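Local coordinates for protein peptide synthetase, module 7 (Actinoplanes teichomyceticus, PDB 4TX3) that probably serves the teicoplanin peptide synthetase as a condensation-like domain, of the kind that recruits cytochrome P450 oxygenases to the growing peptide, at residues Y162-R166 / L380-R384; V283-T287 / V360-Q366; T286-D291 / F304-F308. All blocks are in the same frame, centred on the assembly; numbering follows the deposited sequence.

In the fold
Interactions 2 and 3 share Thr286 and Thr287 on strand 281-288 and lie with centres 11 Å apart near the centre of the folded chain. Interaction 2 joins this strand to edge strand 363-369 of the four-stranded sheet; interaction 3 pairs it with strand 306-313, and Tyr361 packs on Pro307 where the two meet. Interaction 1 is peripheral, its centre 40 Å from interaction 2 and 33 Å from interaction 3, where helix 148-166 ends against the entry to strand 383-388 of the five-stranded sheet. Its segments lie outermost along the sequence, with both other contacts between them. Strands 363-369 and 383-388 follow each other yet belong to different sheets, a crossover consistent with the two-lobed condensation-domain fold.

Interaction 1 of 3, residues Y162-R166 / L380-R384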
loop_
_atom_site.group_PDB
_atom_site.type_symbol
_atom_site.label_atom_id
_atom_site.label_comp_id
_atom_site.label_asym_id
_atom_site.label_seq_id
_atom_site.Cartn_x
_atom_site.Cartn_y
_atom_site.Cartn_z
ATOM N N TYR B 162 4.665 -17.382 8.180
ATOM C CA TYR B 162 4.460 -18.716 7.599
ATOM C C TYR B 162 5.592 -19.073 6.635
ATOM O O TYR B 162 6.079 -20.200 6.640
ATOM C CB TYR B 162 3.116 -18.816 6.878
ATOM C CG TYR B 162 2.849 -20.181 6.250
ATOM C CD1 TYR B 162 2.590 -21.294 7.041
ATOM C CD2 TYR B 162 2.851 -20.352 4.863
ATOM C CE1 TYR B 162 2.346 -22.539 6.477
ATOM C CE2 TYR B 162 2.596 -21.596 4.286
ATOM C CZ TYR B 162 2.341 -22.689 5.099
ATOM O OH TYR B 162 2.086 -23.934 4.546
ATOM N N GLY B 163 6.001 -18.103 5.820
ATOM C CA GLY B 163 7.131 -18.263 4.931
ATOM C C GLY B 163 8.343 -18.821 5.648
ATOM O O GLY B 163 8.877 -19.863 5.256
ATOM N N ALA B 164 8.764 -18.143 6.712
ATOM C CA ALA B 164 9.948 -18.544 7.480
ATOM C C ALA B 164 9.776 -19.884 8.191
ATOM O O ALA B 164 10.634 -20.765 8.075
ATOM C CB ALA B 164 10.309 -17.462 8.502
ATOM N N ARG B 165 8.685 -20.022 8.946
ATOM C CA ARG B 165 8.418 -21.241 9.709
ATOM C C ARG B 165 8.286 -22.459 8.788
ATOM O O ARG B 165 8.740 -23.558 9.121
ATOM C CB ARG B 165 7.155 -21.082 10.553
ATOM C CG ARG B 165 7.307 -20.145 11.721
ATOM C CD ARG B 165 8.331 -20.664 12.731
ATOM N NE ARG B 165 8.322 -19.844 13.931
ATOM C CZ ARG B 165 9.182 -19.950 14.940
ATOM N NH1 ARG B 165 10.154 -20.856 14.917
ATOM N NH2 ARG B 165 9.067 -19.133 15.979
ATOM N N ARG B 166 7.669 -22.261 7.626
ATOM C CA ARG B 166 7.558 -23.335 6.647
ATOM C C ARG B 166 8.939 -23.764 6.144
ATOM O O ARG B 166 9.151 -24.921 5.801
ATOM C CB ARG B 166 6.677 -22.910 5.476
ATOM C CG ARG B 166 6.466 -23.995 4.463
ATOM C CD ARG B 166 5.625 -23.524 3.291
ATOM N NE ARG B 166 5.452 -24.618 2.339
ATOM C CZ ARG B 166 6.319 -24.908 1.375
ATOM N NH1 ARG B 166 7.408 -24.175 1.226
ATOM N NH2 ARG B 166 6.093 -25.927 0.560
ATOM N N LEU B 380 0.589 -16.962 0.227
ATOM C CA LEU B 380 1.301 -17.921 1.065
ATOM C C LEU B 380 2.014 -18.939 0.194
ATOM O O LEU B 380 1.425 -19.476 -0.735
ATOM C CB LEU B 380 0.341 -18.629 2.009
ATOM C CG LEU B 380 -0.348 -17.773 3.066
ATOM C CD1 LEU B 380 -1.630 -18.449 3.443
ATOM C CD2 LEU B 380 0.534 -17.636 4.288
ATOM N N PRO B 381 3.286 -19.209 0.499
ATOM C CA PRO B 381 4.120 -20.149 -0.256
ATOM C C PRO B 381 3.507 -21.551 -0.427
ATOM O O PRO B 381 3.116 -22.188 0.557
ATOM C CB PRO B 381 5.416 -20.216 0.576
ATOM C CG PRO B 381 5.104 -19.569 1.880
ATOM C CD PRO B 381 4.026 -18.576 1.602
ATOM N N ALA B 382 3.444 -21.995 -1.686
ATOM C CA ALA B 382 2.923 -23.301 -2.107
ATOM C C ALA B 382 1.424 -23.430 -1.907
ATOM O O ALA B 382 0.930 -24.531 -1.688
ATOM C CB ALA B 382 3.648 -24.446 -1.379
ATOM N N LEU B 383 0.705 -22.312 -2.000
ATOM C CA LEU B 383 -0.738 -22.289 -1.735
ATOM C C LEU B 383 -1.478 -21.271 -2.592
ATOM O O LEU B 383 -1.013 -20.151 -2.785
ATOM C CB LEU B 383 -1.009 -21.981 -0.251
ATOM C CG LEU B 383 -0.624 -23.040 0.786
ATOM C CD1 LEU B 383 -0.698 -22.478 2.183
ATOM C CD2 LEU B 383 -1.530 -24.250 0.649
ATOM N N ARG B 384 -2.636 -21.661 -3.103
ATOM C CA ARG B 384 -3.547 -20.701 -3.704
ATOM C C ARG B 384 -4.478 -20.253 -2.596
ATOM O O ARG B 384 -5.155 -21.080 -1.971
ATOM C CB ARG B 384 -4.337 -21.309 -4.861
ATOM C CG ARG B 384 -3.557 -21.475 -6.147
ATOM C CD ARG B 384 -3.935 -22.794 -6.842
ATOM N NE ARG B 384 -3.382 -23.946 -6.120
ATOM C CZ ARG B 384 -3.893 -25.179 -6.133
ATOM N NH1 ARG B 384 -4.983 -25.463 -6.853
ATOM N NH2 ARG B 384 -3.300 -26.139 -5.427
HETATM O O HOH W 1 2.653 -24.130 2.040
#
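Tyr162 OH has two polar partners, the backbone N of Asp52 and a water 2.6 Å from the hydroxyl oxygen, and this water reaches across to Pro381. The water lies in the seam where the C-terminal turn of helix 148-166 meets a type II beta turn, Leu380 to Leu383, leading into edge strand 383-388 of the five-stranded sheet. It donates to Pro381 O at 2.5 Å and accepts a weak bond from Arg166 NE at 2.9 Å, so one molecule ties phenol, carbonyl and guanidinium together where no direct hydrogen bond spans the two segments. Pro381 O also lies at the edge of the Tyr162 ring, near its plane.

Round the ring the contact is apolar. With CG of Tyr162 anti to the backbone N (chi1 180°), the ring swings out to the turn and lies under Arg166 CB, which sits over the centre of one face. The side chains of Leu380 and Tyr162 cross at about a right angle, Leu380 CD2 3.6 Å from Tyr162 CD2, while Pro381 slides past in the opposite direction with CG 3.8 Å from the same Tyr162 CD2. Pro381 CG further touches the backbone at Gly163 CA, 3.9 Å away. Ala55, Leu56 and Ala59 of helix 53-66 also pack on the tyrosine, leaving it buried.

Beyond the turn, at Arg384 in strand 383-388, NE hydrogen-bonds a polar side chain on the chain of another protein. The turn itself is closed by a weak bond, Leu383 N to Leu380 O, and places Ala382 at its third position with a positive phi of 68°. Arg166 stretches fully out from the helix end, its chain extended from CG to NE, and brings its guanidinium over the turn: the methyl CB of Ala382 rests on one face, 3.5 Å from Arg166 NH2.

Interaction 2 of 3, residues V283-T287 / V360-Q366; sequences VIGTT and VYQVGLQ
A single beta bridge between Gly285 and Gly364 links strand 281-288 to the edge strand 363-369 of the four-stranded sheet, within the condensation-domain fold. The strands run in the same general direction but at 46°, so close pairing is brief. Gly285 N donates to Val363 O (3.1 Å) and Gly285 O receives Leu365 N (2.8 Å).

Beside the bridge, the Tyr361 ring spreads flat over the Gly285 backbone: Gly285 CA stands 3.4 Å from the ring centroid in a CH-pi contact. CG of Tyr361 takes the position between backbone N and carbonyl carbon (chi1 67°), which folds the ring back over the strand, and its CB packs on Val283 CG1 at 3.8 Å. A side chain on Gly285 would run into this ring. Cut back to an alanine, Tyr361 would lose its ring, which would probably uncover the Gly285 backbone and leave the water shared by the phenol oxygen and Thr287 OG1 without one of its partners.

Past the bridge, Thr287 N reaches Gln366 OE1 at 3.3 Å on an in-plane lone pair; the approaches of Gln366 NE2 to Thr287 O and of Thr286 OG1 to Leu365 O are modelled too short to be trusted in detail. At the other end a water donates to Val283 O (2.7 Å) and accepts from Gln362 N (2.8 Å).

On strand 281-288, Ile284 pairs through backbone bonds with Val310 of the antiparallel strand 306-313, strand 363-369 bonds to Leu399 and Phe401, and helix 261-278 packs on both Ile284 and Leu365.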
loop_
_atom_site.group_PDB
_atom_site.type_symbol
_atom_site.label_atom_id
_atom_site.label_comp_id
_atom_site.label_asym_id
_atom_site.label_seq_id
_atom_site.Cartn_x
_atom_site.Cartn_y
_atom_site.Cartn_z
ATOM N N VAL B 283 -27.285 14.473 12.904
ATOM C CA VAL B 283 -25.895 14.084 13.033
ATOM C C VAL B 283 -25.661 12.798 12.250
ATOM O O VAL B 283 -26.273 11.777 12.513
ATOM C CB VAL B 283 -25.468 13.891 14.506
ATOM C CG1 VAL B 283 -24.018 13.436 14.572
ATOM C CG2 VAL B 283 -25.645 15.178 15.293
ATOM N N ILE B 284 -24.793 12.876 11.253
ATOM C CA ILE B 284 -24.362 11.701 10.517
ATOM C C ILE B 284 -22.908 11.419 10.824
ATOM O O ILE B 284 -22.048 12.282 10.632
ATOM C CB ILE B 284 -24.520 11.884 9.025
ATOM C CG1 ILE B 284 -26.000 12.099 8.689
ATOM C CG2 ILE B 284 -23.932 10.680 8.298
ATOM C CD1 ILE B 284 -26.276 12.299 7.229
ATOM N N GLY B 285 -22.637 10.212 11.305
ATOM C CA GLY B 285 -21.290 9.847 11.698
ATOM C C GLY B 285 -20.582 9.013 10.647
ATOM O O GLY B 285 -21.207 8.427 9.754
ATOM N N THR B 286 -19.263 8.973 10.764
ATOM C CA THR B 286 -18.421 8.188 9.886
ATOM C C THR B 286 -17.221 7.659 10.671
ATOM O O THR B 286 -16.876 8.201 11.721
ATOM C CB THR B 286 -17.934 9.014 8.672
ATOM O OG1 THR B 286 -17.510 8.128 7.627
ATOM C CG2 THR B 286 -16.782 9.930 9.062
ATOM N N THR B 287 -16.601 6.594 10.167
ATOM C CA THR B 287 -15.425 6.042 10.811
ATOM C C THR B 287 -14.179 6.317 9.968
ATOM O O THR B 287 -14.056 5.849 8.844
ATOM C CB THR B 287 -15.580 4.544 11.065
ATOM O OG1 THR B 287 -16.729 4.338 11.889
ATOM C CG2 THR B 287 -14.360 3.985 11.791
ATOM N N VAL B 360 -24.769 9.902 20.345
ATOM C CA VAL B 360 -24.492 10.976 19.384
ATOM C C VAL B 360 -25.060 10.725 17.984
ATOM O O VAL B 360 -25.770 11.574 17.458
ATOM C CB VAL B 360 -22.979 11.250 19.228
ATOM C CG1 VAL B 360 -22.750 12.496 18.358
ATOM C CG2 VAL B 360 -22.318 11.410 20.574
ATOM N N TYR B 361 -24.734 9.592 17.358
ATOM C CA TYR B 361 -25.343 9.283 16.065
ATOM C C TYR B 361 -25.728 7.822 15.913
ATOM O O TYR B 361 -25.121 6.936 16.506
ATOM C CB TYR B 361 -24.427 9.700 14.900
ATOM C CG TYR B 361 -23.137 8.926 14.769
ATOM C CD1 TYR B 361 -22.001 9.298 15.482
ATOM C CD2 TYR B 361 -23.046 7.832 13.904
ATOM C CE1 TYR B 361 -20.817 8.594 15.350
ATOM C CE2 TYR B 361 -21.870 7.118 13.765
ATOM C CZ TYR B 361 -20.756 7.505 14.489
ATOM O OH TYR B 361 -19.578 6.798 14.346
ATOM N N GLN B 362 -26.754 7.593 15.100
ATOM C CA GLN B 362 -27.317 6.272 14.895
ATOM C C GLN B 362 -27.276 5.898 13.404
ATOM O O GLN B 362 -27.579 4.755 13.020
ATOM C CB GLN B 362 -28.750 6.219 15.442
ATOM C CG GLN B 362 -28.870 6.476 16.945
ATOM C CD GLN B 362 -28.741 7.947 17.309
ATOM O OE1 GLN B 362 -29.337 8.805 16.668
ATOM N NE2 GLN B 362 -27.950 8.243 18.336
ATOM N N VAL B 363 -26.904 6.871 12.571
ATOM C CA VAL B 363 -26.736 6.659 11.138
ATOM C C VAL B 363 -25.287 6.899 10.734
ATOM O O VAL B 363 -24.734 7.967 11.015
ATOM C CB VAL B 363 -27.643 7.585 10.313
ATOM C CG1 VAL B 363 -27.518 7.265 8.808
ATOM C CG2 VAL B 363 -29.081 7.460 10.786
ATOM N N GLY B 364 -24.671 5.912 10.080
ATOM C CA GLY B 364 -23.285 6.027 9.669
ATOM C C GLY B 364 -23.115 6.012 8.161
ATOM O O GLY B 364 -23.909 5.386 7.442
ATOM N N LEU B 365 -22.081 6.697 7.674
ATOM C CA LEU B 365 -21.788 6.703 6.247
ATOM C C LEU B 365 -20.306 6.502 5.953
ATOM O O LEU B 365 -19.445 7.185 6.492
ATOM C CB LEU B 365 -22.266 8.000 5.602
ATOM C CG LEU B 365 -21.894 8.207 4.131
ATOM C CD1 LEU B 365 -22.431 7.092 3.273
ATOM C CD2 LEU B 365 -22.428 9.529 3.655
ATOM N N GLN B 366 -20.031 5.543 5.081
ATOM C CA GLN B 366 -18.681 5.222 4.648
ATOM C C GLN B 366 -18.623 5.288 3.118
ATOM O O GLN B 366 -19.359 4.587 2.441
ATOM C CB GLN B 366 -18.299 3.825 5.148
ATOM C CG GLN B 366 -16.924 3.705 5.745
ATOM C CD GLN B 366 -16.774 4.451 7.059
ATOM O OE1 GLN B 366 -17.730 4.617 7.839
ATOM N NE2 GLN B 366 -15.565 4.918 7.307
HETATM O O HOH W 2 -27.625 9.540 13.329
HETATM O O HOH W 3 -19.619 5.372 12.111
#

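Interaction 3 of 3, residues T286-D291 / F304-F308; sequences TTLPRD and FARPF
Arg290 starts its contact with Phe304 at CB, 3.8 Å from Phe304 CB. The chain then bends at chi3 (82°), which returns the guanidinium to the phenyl ring: NE lies 3.9 Å from Phe304 CD2, and that carbon sits over the middle of one guanidinium face, 3.5 Å from Arg290 CZ. The planes are 52° apart, so the ring tilts a corner into the guanidinium face instead of stacking flat. At the tip NH1 bonds the carbonyls of Leu297 and Met300, and NH2 forms a salt bridge with Asp147.

Leading into and out of this loop, strands 281-288 and 306-313 pair antiparallel. Leu288 and Arg306 exchange two backbone bonds, Arg306 N to Leu288 O at 2.8 Å being the shorter, and Leu288 CG packs on Phe308 CB. The extended Arg306 chain brings NE to Pro289 O (3.0 Å), with that oxygen in the guanidinium plane, while NH2 adds a weak bond and shares a water with the same oxygen.

Pro289 O is thus gripped by both nitrogens and the water. Asp291 OD1, hydrogen-bonded to Asp293 N, stays 4.7 Å from Arg306 NH2, too far for a salt bridge, but its negative charge would probably favour the charged Arg306 guanidinium.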
loop_
_atom_site.group_PDB
_atom_site.type_symbol
_atom_site.label_atom_id
_atom_site.label_comp_id
_atom_site.label_asym_id
_atom_site.label_seq_id
_atom_site.Cartn_x
_atom_site.Cartn_y
_atom_site.Cartn_z
ATOM N N THR B 286 -19.263 8.973 10.764
ATOM C CA THR B 286 -18.421 8.188 9.886
ATOM C C THR B 286 -17.221 7.659 10.671
ATOM O O THR B 286 -16.876 8.201 11.721
ATOM C CB THR B 286 -17.934 9.014 8.672
ATOM O OG1 THR B 286 -17.510 8.128 7.627
ATOM C CG2 THR B 286 -16.782 9.930 9.062
ATOM N N THR B 287 -16.601 6.594 10.167
ATOM C CA THR B 287 -15.425 6.042 10.811
ATOM C C THR B 287 -14.179 6.317 9.968
ATOM O O THR B 287 -14.056 5.849 8.844
ATOM C CB THR B 287 -15.580 4.544 11.065
ATOM O OG1 THR B 287 -16.729 4.338 11.889
ATOM C CG2 THR B 287 -14.360 3.985 11.791
ATOM N N LEU B 288 -13.271 7.109 10.528
ATOM C CA LEU B 288 -11.998 7.405 9.898
ATOM C C LEU B 288 -10.974 6.333 10.251
ATOM O O LEU B 288 -10.998 5.812 11.370
ATOM C CB LEU B 288 -11.475 8.762 10.356
ATOM C CG LEU B 288 -12.386 9.968 10.226
ATOM C CD1 LEU B 288 -11.640 11.197 10.709
ATOM C CD2 LEU B 288 -12.795 10.108 8.783
ATOM N N PRO B 289 -10.049 6.029 9.317
ATOM C CA PRO B 289 -8.928 5.150 9.659
ATOM C C PRO B 289 -7.926 5.919 10.508
ATOM O O PRO B 289 -8.081 7.137 10.649
ATOM C CB PRO B 289 -8.325 4.814 8.302
ATOM C CG PRO B 289 -8.491 6.106 7.549
ATOM C CD PRO B 289 -9.865 6.629 7.980
ATOM N N ARG B 290 -6.925 5.222 11.044
ATOM C CA ARG B 290 -5.819 5.851 11.740
ATOM C C ARG B 290 -5.245 7.020 10.934
ATOM O O ARG B 290 -5.247 7.007 9.709
ATOM C CB ARG B 290 -4.729 4.818 12.027
ATOM C CG ARG B 290 -4.160 4.158 10.790
ATOM C CD ARG B 290 -3.333 2.911 11.138
ATOM N NE ARG B 290 -4.176 1.734 11.352
ATOM C CZ ARG B 290 -3.727 0.544 11.745
ATOM N NH1 ARG B 290 -2.431 0.350 11.974
ATOM N NH2 ARG B 290 -4.580 -0.454 11.920
ATOM N N ASP B 291 -4.774 8.034 11.642
ATOM C CA ASP B 291 -4.100 9.167 11.035
ATOM C C ASP B 291 -2.862 8.726 10.221
ATOM O O ASP B 291 -1.871 8.259 10.771
ATOM C CB ASP B 291 -3.740 10.149 12.148
ATOM C CG ASP B 291 -3.012 11.378 11.652
ATOM O OD1 ASP B 291 -2.847 11.557 10.426
ATOM O OD2 ASP B 291 -2.608 12.179 12.519
ATOM N N PHE B 304 -7.600 1.369 16.139
ATOM C CA PHE B 304 -7.216 2.716 15.748
ATOM C C PHE B 304 -8.300 3.502 15.022
ATOM O O PHE B 304 -8.199 4.719 14.921
ATOM C CB PHE B 304 -5.980 2.675 14.844
ATOM C CG PHE B 304 -4.741 2.243 15.545
ATOM C CD1 PHE B 304 -4.161 3.057 16.522
ATOM C CD2 PHE B 304 -4.136 1.034 15.220
ATOM C CE1 PHE B 304 -3.017 2.663 17.171
ATOM C CE2 PHE B 304 -2.976 0.626 15.872
ATOM C CZ PHE B 304 -2.413 1.440 16.845
ATOM N N ALA B 305 -9.305 2.835 14.474
ATOM C CA ALA B 305 -10.255 3.575 13.657
ATOM C C ALA B 305 -11.123 4.431 14.578
ATOM O O ALA B 305 -11.499 3.987 15.659
ATOM C CB ALA B 305 -11.104 2.625 12.782
ATOM N N ARG B 306 -11.422 5.656 14.157
ATOM C CA ARG B 306 -12.041 6.656 15.050
ATOM C C ARG B 306 -13.353 7.213 14.532
ATOM O O ARG B 306 -13.396 7.796 13.435
ATOM C CB ARG B 306 -11.074 7.805 15.249
ATOM C CG ARG B 306 -10.263 7.997 14.016
ATOM C CD ARG B 306 -8.986 8.707 14.268
ATOM N NE ARG B 306 -8.352 8.940 12.993
ATOM C CZ ARG B 306 -7.803 10.092 12.655
ATOM N NH1 ARG B 306 -7.833 11.106 13.518
ATOM N NH2 ARG B 306 -7.255 10.237 11.448
ATOM N N PRO B 307 -14.431 7.038 15.315
ATOM C CA PRO B 307 -15.735 7.637 15.005
ATOM C C PRO B 307 -15.619 9.151 14.935
ATOM O O PRO B 307 -14.797 9.750 15.623
ATOM C CB PRO B 307 -16.620 7.205 16.175
ATOM C CG PRO B 307 -15.948 5.988 16.729
ATOM C CD PRO B 307 -14.473 6.243 16.551
ATOM N N PHE B 308 -16.439 9.748 14.085
ATOM C CA PHE B 308 -16.334 11.148 13.718
ATOM C C PHE B 308 -17.738 11.634 13.314
ATOM O O PHE B 308 -18.200 11.383 12.190
ATOM C CB PHE B 308 -15.321 11.319 12.579
ATOM C CG PHE B 308 -15.266 12.712 12.006
ATOM C CD1 PHE B 308 -15.038 13.808 12.833
ATOM C CD2 PHE B 308 -15.441 12.925 10.641
ATOM C CE1 PHE B 308 -14.985 15.104 12.312
ATOM C CE2 PHE B 308 -15.396 14.213 10.103
ATOM C CZ PHE B 308 -15.170 15.310 10.946
HETATM O O HOH W 4 -7.811 9.331 9.076
#